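Local coordinates for probable hydrogenase maturation factor HypB (Methanocaldococcus jannaschii, PDB 2HF9), which binds GTP and metal ions and probably uses its low GTPase activity to support nickel insertion during the maturation of [NiFe] hydrogenases, at residues L32-G37 against G139-I144; K63-I68 against F217-V222. All coordinates share one frame; numbering follows the deposited sequence.

In the fold
Interaction 1 joins the C-terminal end of helix 18-35 to the loop leading into strand 142-148 and is partly buried; interaction 2 joins the loop before strand 68-74 to helix 211-224 and lies at the surface. Their centres are about 13 Å apart, and they meet where Lys142 and Ile144 pack on Phe217, Ile218 and Ser221. Both also lean on strands 39-45 and 121-125 of the parallel sheet. The chemistry follows the setting: interaction 1 combines a buried leucine and glycine with one imidazole-to-amide hydrogen bond, whereas interaction 2 turns on a single carboxylate shared by a lysine ammonium and a tyrosine hydroxyl, with little apolar contact.

Interaction 1 (L32-G37 against G139-I144); sequences LLNKHG and GTHKRI
Gly139 meets Leu33 through its carbonyl: Leu33 CD1 reaches Gly139 O at 3.4 Å. This buried oxygen has no hydrogen-bonding partner in the model; from segment 32-37 the Leu33 methyl lies against it. Thr140 points its CB away from the helix end, and its side chain touches Asp42 and Ile124, while its carbonyl oxygen takes a hydrogen bond from Arg30 earlier in helix 18-35. His141 carries the polar part of the contact. With CG anti to the carbonyl carbon (chi1 -64°), its ring reaches the helix end, and NE2 donates to Asn34 OD1 over 2.6 Å. The N-H points nearly straight at the oxygen (161°), which lies close to the ring plane; seen from the amide, the donor is tilted 28° off the carbonyl plane. Leu33 CB stands at the same ring's edge, 4.1 Å from His141 CE1. On the other nitrogen, ND1 receives the backbone N-H of Ala40, so bonds at both nitrogens fix the ring's rotation and suggest a neutral imidazole. From Lys142 onward the chain runs into the sheet beside strand 39-45. The whole is a helix C-terminus, closed by a Schellman motif with Gly37 as C-prime residue, tied by a side-chain hydrogen bond to the loop that leads into an interior strand of the parallel sheet, in the P-loop GTPase fold of the SIMIBI class.

Interaction 2 (K63-I68 against F217-V222); sequences KDKYKI and FIEKSV
Lys65 and Tyr66 converge on the carboxylate of Glu219, each taking a different oxygen as its main partner. The charged part is a salt bridge: Lys65 NZ stands 2.8 Å from Glu219 OE2, approaching from above the carboxylate plane, 46° out of it. The two side chains come from opposite directions. Lys65 is extended throughout, with CG anti to the backbone N (chi1 -171°), and its CG lies over one face of the Tyr66 ring, toward the rim. Glu219 instead bends at chi2 (-81°), which brings its carboxylate out to the loop.

The second polar bond is a very short one, with Tyr66 OH donating to Glu219 OE1 over 2.5 Å. The oxygen lies at the ring's edge, near its plane, while the carboxylate itself is turned well away from being coplanar with the ring. The nearby ammonium group probably favours the ionised carboxylate. With the Glu219 carboxylate replaced by an alanine methyl, the Lys65 ammonium would probably lose its countercharge and the Tyr66 hydroxyl its acceptor, leaving the lysine chain free to swing.

Apolar contact is slight: Val222 CG1 approaches Tyr66 CE2 at 4.3 Å, obliquely to the ring. Within the helix, Phe217 O accepts from both Ser221 N and Ser221 OG, which reach it from opposite faces of its plane; the hydroxyl bond is 2.8 Å long, and OG also lies over the centre of the Phe217 ring.

The contact lies away from the nucleotide and metal sites. Tyr66 and Val222 both rest on Leu121 of strand 121-125, Glu219 also touches Leu62 of helix 51-62, and the inner side of helix 211-224 packs through Phe217 and Ile218 on strands 39-45 and 142-148.

Interaction 1 (L32-G37 against G139-I144)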
ATOM      1  N   LEU A  32     -24.029  12.675 -14.432  1.00 16.78           N
ATOM      2  CA  LEU A  32     -23.840  12.106 -15.768  1.00 16.55           C
ATOM      3  C   LEU A  32     -24.132  10.604 -15.779  1.00 16.40           C
ATOM      4  O   LEU A  32     -24.799  10.099 -16.685  1.00 16.31           O
ATOM      5  CB  LEU A  32     -22.426  12.390 -16.295  1.00 16.43           C
ATOM      6  CG  LEU A  32     -22.016  11.781 -17.645  1.00 16.74           C
ATOM      7  CD1 LEU A  32     -22.803  12.380 -18.810  1.00 16.36           C
ATOM      8  CD2 LEU A  32     -20.513  11.928 -17.877  1.00 16.74           C
ATOM      9  N   LEU A  33     -23.629   9.902 -14.767  1.00 16.27           N
ATOM     10  CA  LEU A  33     -23.859   8.467 -14.631  1.00 16.16           C
ATOM     11  C   LEU A  33     -25.344   8.147 -14.431  1.00 16.22           C
ATOM     12  O   LEU A  33     -25.879   7.255 -15.097  1.00 16.15           O
ATOM     13  CB  LEU A  33     -23.017   7.891 -13.486  1.00 16.15           C
ATOM     14  CG  LEU A  33     -21.494   7.915 -13.678  1.00 15.95           C
ATOM     15  CD1 LEU A  33     -20.798   7.716 -12.347  1.00 16.28           C
ATOM     16  CD2 LEU A  33     -21.021   6.883 -14.692  1.00 16.33           C
ATOM     17  N   ASN A  34     -25.999   8.890 -13.534  1.00 16.31           N
ATOM     18  CA  ASN A  34     -27.437   8.724 -13.264  1.00 16.68           C
ATOM     19  C   ASN A  34     -28.308   8.970 -14.493  1.00 16.93           C
ATOM     20  O   ASN A  34     -29.316   8.288 -14.701  1.00 16.83           O
ATOM     21  CB  ASN A  34     -27.889   9.635 -12.117  1.00 16.67           C
ATOM     22  CG  ASN A  34     -27.380   9.172 -10.760  1.00 16.74           C
ATOM     23  OD1 ASN A  34     -27.121   7.989 -10.549  1.00 16.54           O
ATOM     24  ND2 ASN A  34     -27.242  10.112  -9.830  1.00 17.26           N
ATOM     25  N   LYS A  35     -27.895   9.946 -15.295  1.00 17.08           N
ATOM     26  CA  LYS A  35     -28.551  10.315 -16.544  1.00 17.33           C
ATOM     27  C   LYS A  35     -28.568   9.138 -17.516  1.00 17.06           C
ATOM     28  O   LYS A  35     -29.538   8.939 -18.249  1.00 16.74           O
ATOM     29  CB  LYS A  35     -27.789  11.485 -17.163  1.00 17.60           C
ATOM     30  CG  LYS A  35     -28.634  12.643 -17.663  1.00 19.42           C
ATOM     31  CD  LYS A  35     -27.938  13.990 -17.373  1.00 21.06           C
ATOM     32  CE  LYS A  35     -26.463  13.996 -17.811  1.00 22.24           C
ATOM     33  NZ  LYS A  35     -25.597  14.902 -16.978  1.00 22.31           N
ATOM     34  N   HIS A  36     -27.492   8.353 -17.498  1.00 16.88           N
ATOM     35  CA  HIS A  36     -27.347   7.200 -18.381  1.00 16.84           C
ATOM     36  C   HIS A  36     -27.585   5.855 -17.690  1.00 16.37           C
ATOM     37  O   HIS A  36     -27.331   4.802 -18.277  1.00 16.27           O
ATOM     38  CB  HIS A  36     -25.979   7.225 -19.062  1.00 17.25           C
ATOM     39  CG  HIS A  36     -25.778   8.408 -19.955  1.00 18.61           C
ATOM     40  ND1 HIS A  36     -26.314   8.481 -21.223  1.00 20.32           N
ATOM     41  CD2 HIS A  36     -25.110   9.569 -19.761  1.00 19.97           C
ATOM     42  CE1 HIS A  36     -25.980   9.634 -21.774  1.00 20.09           C
ATOM     43  NE2 HIS A  36     -25.253  10.314 -20.906  1.00 20.16           N
ATOM     44  N   GLY A  37     -28.065   5.901 -16.448  1.00 15.99           N
ATOM     45  CA  GLY A  37     -28.437   4.699 -15.704  1.00 15.37           C
ATOM     46  C   GLY A  37     -27.252   3.803 -15.398  1.00 14.89           C
ATOM     47  O   GLY A  37     -27.349   2.578 -15.485  1.00 15.13           O
ATOM     48  N   GLY A 139     -16.913  10.501  -7.827  1.00 14.52           N
ATOM     49  CA  GLY A 139     -18.234  10.644  -8.432  1.00 14.14           C
ATOM     50  C   GLY A 139     -18.923   9.304  -8.587  1.00 13.83           C
ATOM     51  O   GLY A 139     -19.749   9.120  -9.478  1.00 14.03           O
ATOM     52  N   THR A 140     -18.571   8.366  -7.712  1.00 13.48           N
ATOM     53  CA  THR A 140     -19.154   7.025  -7.716  1.00 12.94           C
ATOM     54  C   THR A 140     -20.343   6.965  -6.761  1.00 12.43           C
ATOM     55  O   THR A 140     -20.518   7.845  -5.912  1.00 12.45           O
ATOM     56  CB  THR A 140     -18.108   5.949  -7.317  1.00 12.86           C
ATOM     57  OG1 THR A 140     -17.550   6.268  -6.034  1.00 13.32           O
ATOM     58  CG2 THR A 140     -16.987   5.889  -8.338  1.00 12.81           C
ATOM     59  N   HIS A 141     -21.161   5.930  -6.913  1.00 11.92           N
ATOM     60  CA  HIS A 141     -22.284   5.690  -6.012  1.00 11.58           C
ATOM     61  C   HIS A 141     -21.834   5.031  -4.712  1.00 11.64           C
ATOM     62  O   HIS A 141     -22.315   5.384  -3.634  1.00 11.65           O
ATOM     63  CB  HIS A 141     -23.359   4.859  -6.711  1.00 11.72           C
ATOM     64  CG  HIS A 141     -23.986   5.562  -7.872  1.00 11.77           C
ATOM     65  ND1 HIS A 141     -23.480   5.481  -9.152  1.00 12.04           N
ATOM     66  CD2 HIS A 141     -25.050   6.394  -7.938  1.00 12.12           C
ATOM     67  CE1 HIS A 141     -24.221   6.219  -9.960  1.00 13.09           C
ATOM     68  NE2 HIS A 141     -25.179   6.784  -9.248  1.00 12.05           N
ATOM     69  N   LYS A 142     -20.906   4.081  -4.815  1.00 11.30           N
ATOM     70  CA  LYS A 142     -20.387   3.387  -3.639  1.00 10.91           C
ATOM     71  C   LYS A 142     -18.870   3.255  -3.644  1.00 10.75           C
ATOM     72  O   LYS A 142     -18.226   3.206  -4.697  1.00 10.47           O
ATOM     73  CB  LYS A 142     -21.019   1.993  -3.479  1.00 10.81           C
ATOM     74  CG  LYS A 142     -22.531   1.974  -3.296  1.00 11.11           C
ATOM     75  CD  LYS A 142     -22.972   2.494  -1.933  1.00 11.36           C
ATOM     76  CE  LYS A 142     -24.486   2.646  -1.883  1.00 12.64           C
ATOM     77  NZ  LYS A 142     -24.928   3.279  -0.613  1.00 12.54           N
ATOM     78  N   ARG A 143     -18.316   3.188  -2.439  1.00 10.70           N
ATOM     79  CA  ARG A 143     -16.894   3.004  -2.245  1.00 10.71           C
ATOM     80  C   ARG A 143     -16.635   1.664  -1.567  1.00 10.22           C
ATOM     81  O   ARG A 143     -17.276   1.323  -0.568  1.00  9.72           O
ATOM     82  CB  ARG A 143     -16.331   4.163  -1.430  1.00 11.28           C
ATOM     83  CG  ARG A 143     -16.354   5.489  -2.187  1.00 12.84           C
ATOM     84  CD  ARG A 143     -16.279   6.696  -1.267  1.00 16.37           C
ATOM     85  NE  ARG A 143     -14.983   6.826  -0.595  1.00 18.18           N
ATOM     86  CZ  ARG A 143     -13.916   7.437  -1.112  1.00 18.44           C
ATOM     87  NH1 ARG A 143     -13.963   7.970  -2.327  1.00 19.00           N
ATOM     88  NH2 ARG A 143     -12.790   7.499  -0.415  1.00 16.81           N
ATOM     89  N   ILE A 144     -15.703   0.904  -2.132  1.00  9.85           N
ATOM     90  CA  ILE A 144     -15.345  -0.409  -1.604  1.00  9.46           C
ATOM     91  C   ILE A 144     -13.868  -0.382  -1.226  1.00  9.30           C
ATOM     92  O   ILE A 144     -13.023  -0.031  -2.053  1.00  9.47           O
ATOM     93  CB  ILE A 144     -15.621  -1.541  -2.639  1.00  9.37           C
ATOM     94  CG1 ILE A 144     -17.108  -1.565  -3.026  1.00  9.46           C
ATOM     95  CG2 ILE A 144     -15.148  -2.908  -2.101  1.00  8.65           C
ATOM     96  CD1 ILE A 144     -17.459  -2.485  -4.179  1.00  9.65           C
TER

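Interaction 2 (K63-I68 against F217-V222)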
ATOM      1  N   LYS A  63     -21.936 -10.268 -15.871  1.00 14.29           N
ATOM      2  CA  LYS A  63     -21.990  -9.841 -17.280  1.00 15.23           C
ATOM      3  C   LYS A  63     -23.217 -10.360 -18.039  1.00 15.59           C
ATOM      4  O   LYS A  63     -23.574  -9.815 -19.083  1.00 15.59           O
ATOM      5  CB  LYS A  63     -20.696 -10.189 -18.027  1.00 15.16           C
ATOM      6  CG  LYS A  63     -20.402 -11.673 -18.184  1.00 16.52           C
ATOM      7  CD  LYS A  63     -19.033 -11.874 -18.809  1.00 18.80           C
ATOM      8  CE  LYS A  63     -18.801 -13.323 -19.189  1.00 20.06           C
ATOM      9  NZ  LYS A  63     -17.420 -13.520 -19.717  1.00 22.46           N
ATOM     10  N   ASP A  64     -23.856 -11.400 -17.505  1.00 15.99           N
ATOM     11  CA  ASP A  64     -25.087 -11.948 -18.096  1.00 16.86           C
ATOM     12  C   ASP A  64     -26.290 -11.042 -17.838  1.00 16.66           C
ATOM     13  O   ASP A  64     -27.278 -11.074 -18.576  1.00 16.72           O
ATOM     14  CB  ASP A  64     -25.365 -13.357 -17.556  1.00 17.12           C
ATOM     15  CG  ASP A  64     -25.578 -13.379 -16.046  1.00 18.76           C
ATOM     16  OD1 ASP A  64     -24.608 -13.657 -15.312  1.00 21.25           O
ATOM     17  OD2 ASP A  64     -26.708 -13.108 -15.585  1.00 20.55           O
ATOM     18  N   LYS A  65     -26.184 -10.234 -16.787  1.00 16.47           N
ATOM     19  CA  LYS A  65     -27.268  -9.387 -16.315  1.00 16.60           C
ATOM     20  C   LYS A  65     -26.989  -7.917 -16.614  1.00 16.27           C
ATOM     21  O   LYS A  65     -27.920  -7.143 -16.849  1.00 16.03           O
ATOM     22  CB  LYS A  65     -27.448  -9.592 -14.808  1.00 16.81           C
ATOM     23  CG  LYS A  65     -28.675  -8.939 -14.194  1.00 18.32           C
ATOM     24  CD  LYS A  65     -28.879  -9.459 -12.780  1.00 20.27           C
ATOM     25  CE  LYS A  65     -29.962  -8.692 -12.056  1.00 21.95           C
ATOM     26  NZ  LYS A  65     -30.086  -9.141 -10.641  1.00 23.75           N
ATOM     27  N   TYR A  66     -25.710  -7.542 -16.606  1.00 15.73           N
ATOM     28  CA  TYR A  66     -25.304  -6.146 -16.784  1.00 15.38           C
ATOM     29  C   TYR A  66     -24.215  -5.987 -17.832  1.00 15.02           C
ATOM     30  O   TYR A  66     -23.355  -6.857 -17.988  1.00 14.60           O
ATOM     31  CB  TYR A  66     -24.778  -5.567 -15.471  1.00 15.60           C
ATOM     32  CG  TYR A  66     -25.754  -5.585 -14.324  1.00 16.22           C
ATOM     33  CD1 TYR A  66     -25.663  -6.551 -13.323  1.00 16.74           C
ATOM     34  CD2 TYR A  66     -26.768  -4.633 -14.235  1.00 16.87           C
ATOM     35  CE1 TYR A  66     -26.559  -6.566 -12.258  1.00 16.77           C
ATOM     36  CE2 TYR A  66     -27.667  -4.639 -13.179  1.00 16.95           C
ATOM     37  CZ  TYR A  66     -27.556  -5.606 -12.196  1.00 16.60           C
ATOM     38  OH  TYR A  66     -28.448  -5.609 -11.154  1.00 16.39           O
ATOM     39  N   LYS A  67     -24.252  -4.859 -18.533  1.00 14.55           N
ATOM     40  CA  LYS A  67     -23.147  -4.446 -19.392  1.00 14.52           C
ATOM     41  C   LYS A  67     -22.165  -3.672 -18.518  1.00 13.83           C
ATOM     42  O   LYS A  67     -22.533  -2.693 -17.865  1.00 13.65           O
ATOM     43  CB  LYS A  67     -23.654  -3.588 -20.552  1.00 14.84           C
ATOM     44  CG  LYS A  67     -24.590  -4.336 -21.503  1.00 16.45           C
ATOM     45  CD  LYS A  67     -25.354  -3.373 -22.394  1.00 19.75           C
ATOM     46  CE  LYS A  67     -26.528  -4.054 -23.076  1.00 21.30           C
ATOM     47  NZ  LYS A  67     -27.364  -3.054 -23.799  1.00 22.91           N
ATOM     48  N   ILE A  68     -20.919  -4.128 -18.493  1.00 13.26           N
ATOM     49  CA  ILE A  68     -19.952  -3.639 -17.515  1.00 12.85           C
ATOM     50  C   ILE A  68     -18.764  -2.945 -18.177  1.00 12.65           C
ATOM     51  O   ILE A  68     -18.201  -3.442 -19.156  1.00 12.53           O
ATOM     52  CB  ILE A  68     -19.468  -4.786 -16.578  1.00 12.73           C
ATOM     53  CG1 ILE A  68     -20.657  -5.417 -15.839  1.00 12.27           C
ATOM     54  CG2 ILE A  68     -18.429  -4.277 -15.570  1.00 12.71           C
ATOM     55  CD1 ILE A  68     -20.411  -6.840 -15.357  1.00 11.94           C
ATOM     56  N   PHE A 217     -24.029  -7.045  -2.108  1.00 11.91           N
ATOM     57  CA  PHE A 217     -23.765  -5.613  -1.966  1.00 12.10           C
ATOM     58  C   PHE A 217     -23.917  -4.869  -3.289  1.00 12.01           C
ATOM     59  O   PHE A 217     -24.529  -3.800  -3.324  1.00 11.74           O
ATOM     60  CB  PHE A 217     -22.375  -5.344  -1.368  1.00 11.96           C
ATOM     61  CG  PHE A 217     -22.019  -3.881  -1.311  1.00 12.19           C
ATOM     62  CD1 PHE A 217     -22.469  -3.085  -0.261  1.00 12.61           C
ATOM     63  CD2 PHE A 217     -21.261  -3.292  -2.323  1.00 12.69           C
ATOM     64  CE1 PHE A 217     -22.157  -1.724  -0.209  1.00 12.26           C
ATOM     65  CE2 PHE A 217     -20.947  -1.929  -2.278  1.00 12.38           C
ATOM     66  CZ  PHE A 217     -21.399  -1.147  -1.219  1.00 12.11           C
ATOM     67  N   ILE A 218     -23.352  -5.425  -4.361  1.00 12.15           N
ATOM     68  CA  ILE A 218     -23.440  -4.805  -5.688  1.00 12.60           C
ATOM     69  C   ILE A 218     -24.904  -4.630  -6.107  1.00 13.15           C
ATOM     70  O   ILE A 218     -25.319  -3.533  -6.505  1.00 12.95           O
ATOM     71  CB  ILE A 218     -22.654  -5.606  -6.782  1.00 12.58           C
ATOM     72  CG1 ILE A 218     -21.160  -5.752  -6.427  1.00 12.11           C
ATOM     73  CG2 ILE A 218     -22.839  -4.976  -8.168  1.00 12.16           C
ATOM     74  CD1 ILE A 218     -20.371  -4.452  -6.343  1.00 11.81           C
ATOM     75  N   GLU A 219     -25.681  -5.706  -5.992  1.00 13.85           N
ATOM     76  CA  GLU A 219     -27.085  -5.707  -6.406  1.00 14.67           C
ATOM     77  C   GLU A 219     -27.952  -4.763  -5.577  1.00 15.10           C
ATOM     78  O   GLU A 219     -28.768  -4.023  -6.133  1.00 14.83           O
ATOM     79  CB  GLU A 219     -27.656  -7.127  -6.380  1.00 15.09           C
ATOM     80  CG  GLU A 219     -27.069  -8.055  -7.443  1.00 16.51           C
ATOM     81  CD  GLU A 219     -27.698  -7.877  -8.819  1.00 17.96           C
ATOM     82  OE1 GLU A 219     -28.413  -6.876  -9.052  1.00 19.31           O
ATOM     83  OE2 GLU A 219     -27.472  -8.750  -9.676  1.00 18.58           O
ATOM     84  N   LYS A 220     -27.772  -4.799  -4.254  1.00 15.44           N
ATOM     85  CA  LYS A 220     -28.459  -3.890  -3.333  1.00 16.30           C
ATOM     86  C   LYS A 220     -28.168  -2.427  -3.668  1.00 16.34           C
ATOM     87  O   LYS A 220     -29.079  -1.593  -3.664  1.00 16.20           O
ATOM     88  CB  LYS A 220     -28.064  -4.191  -1.882  1.00 16.13           C
ATOM     89  CG  LYS A 220     -28.787  -3.354  -0.828  1.00 17.17           C
ATOM     90  CD  LYS A 220     -28.384  -3.781   0.579  1.00 17.66           C
ATOM     91  CE  LYS A 220     -29.125  -2.987   1.646  1.00 19.70           C
ATOM     92  NZ  LYS A 220     -28.554  -1.622   1.849  1.00 20.50           N
ATOM     93  N   SER A 221     -26.901  -2.134  -3.966  1.00 16.55           N
ATOM     94  CA  SER A 221     -26.467  -0.783  -4.332  1.00 16.89           C
ATOM     95  C   SER A 221     -27.146  -0.287  -5.606  1.00 17.40           C
ATOM     96  O   SER A 221     -27.573   0.870  -5.678  1.00 17.17           O
ATOM     97  CB  SER A 221     -24.946  -0.732  -4.496  1.00 16.78           C
ATOM     98  OG  SER A 221     -24.292  -1.012  -3.274  1.00 15.85           O
ATOM     99  N   VAL A 222     -27.242  -1.167  -6.601  1.00 17.94           N
ATOM    100  CA  VAL A 222     -27.915  -0.854  -7.861  1.00 18.75           C
ATOM    101  C   VAL A 222     -29.384  -0.509  -7.603  1.00 19.39           C
ATOM    102  O   VAL A 222     -29.883   0.513  -8.081  1.00 19.36           O
ATOM    103  CB  VAL A 222     -27.782  -2.013  -8.892  1.00 18.54           C
ATOM    104  CG1 VAL A 222     -28.639  -1.758 -10.133  1.00 18.93           C
ATOM    105  CG2 VAL A 222     -26.327  -2.202  -9.299  1.00 18.62           C
TER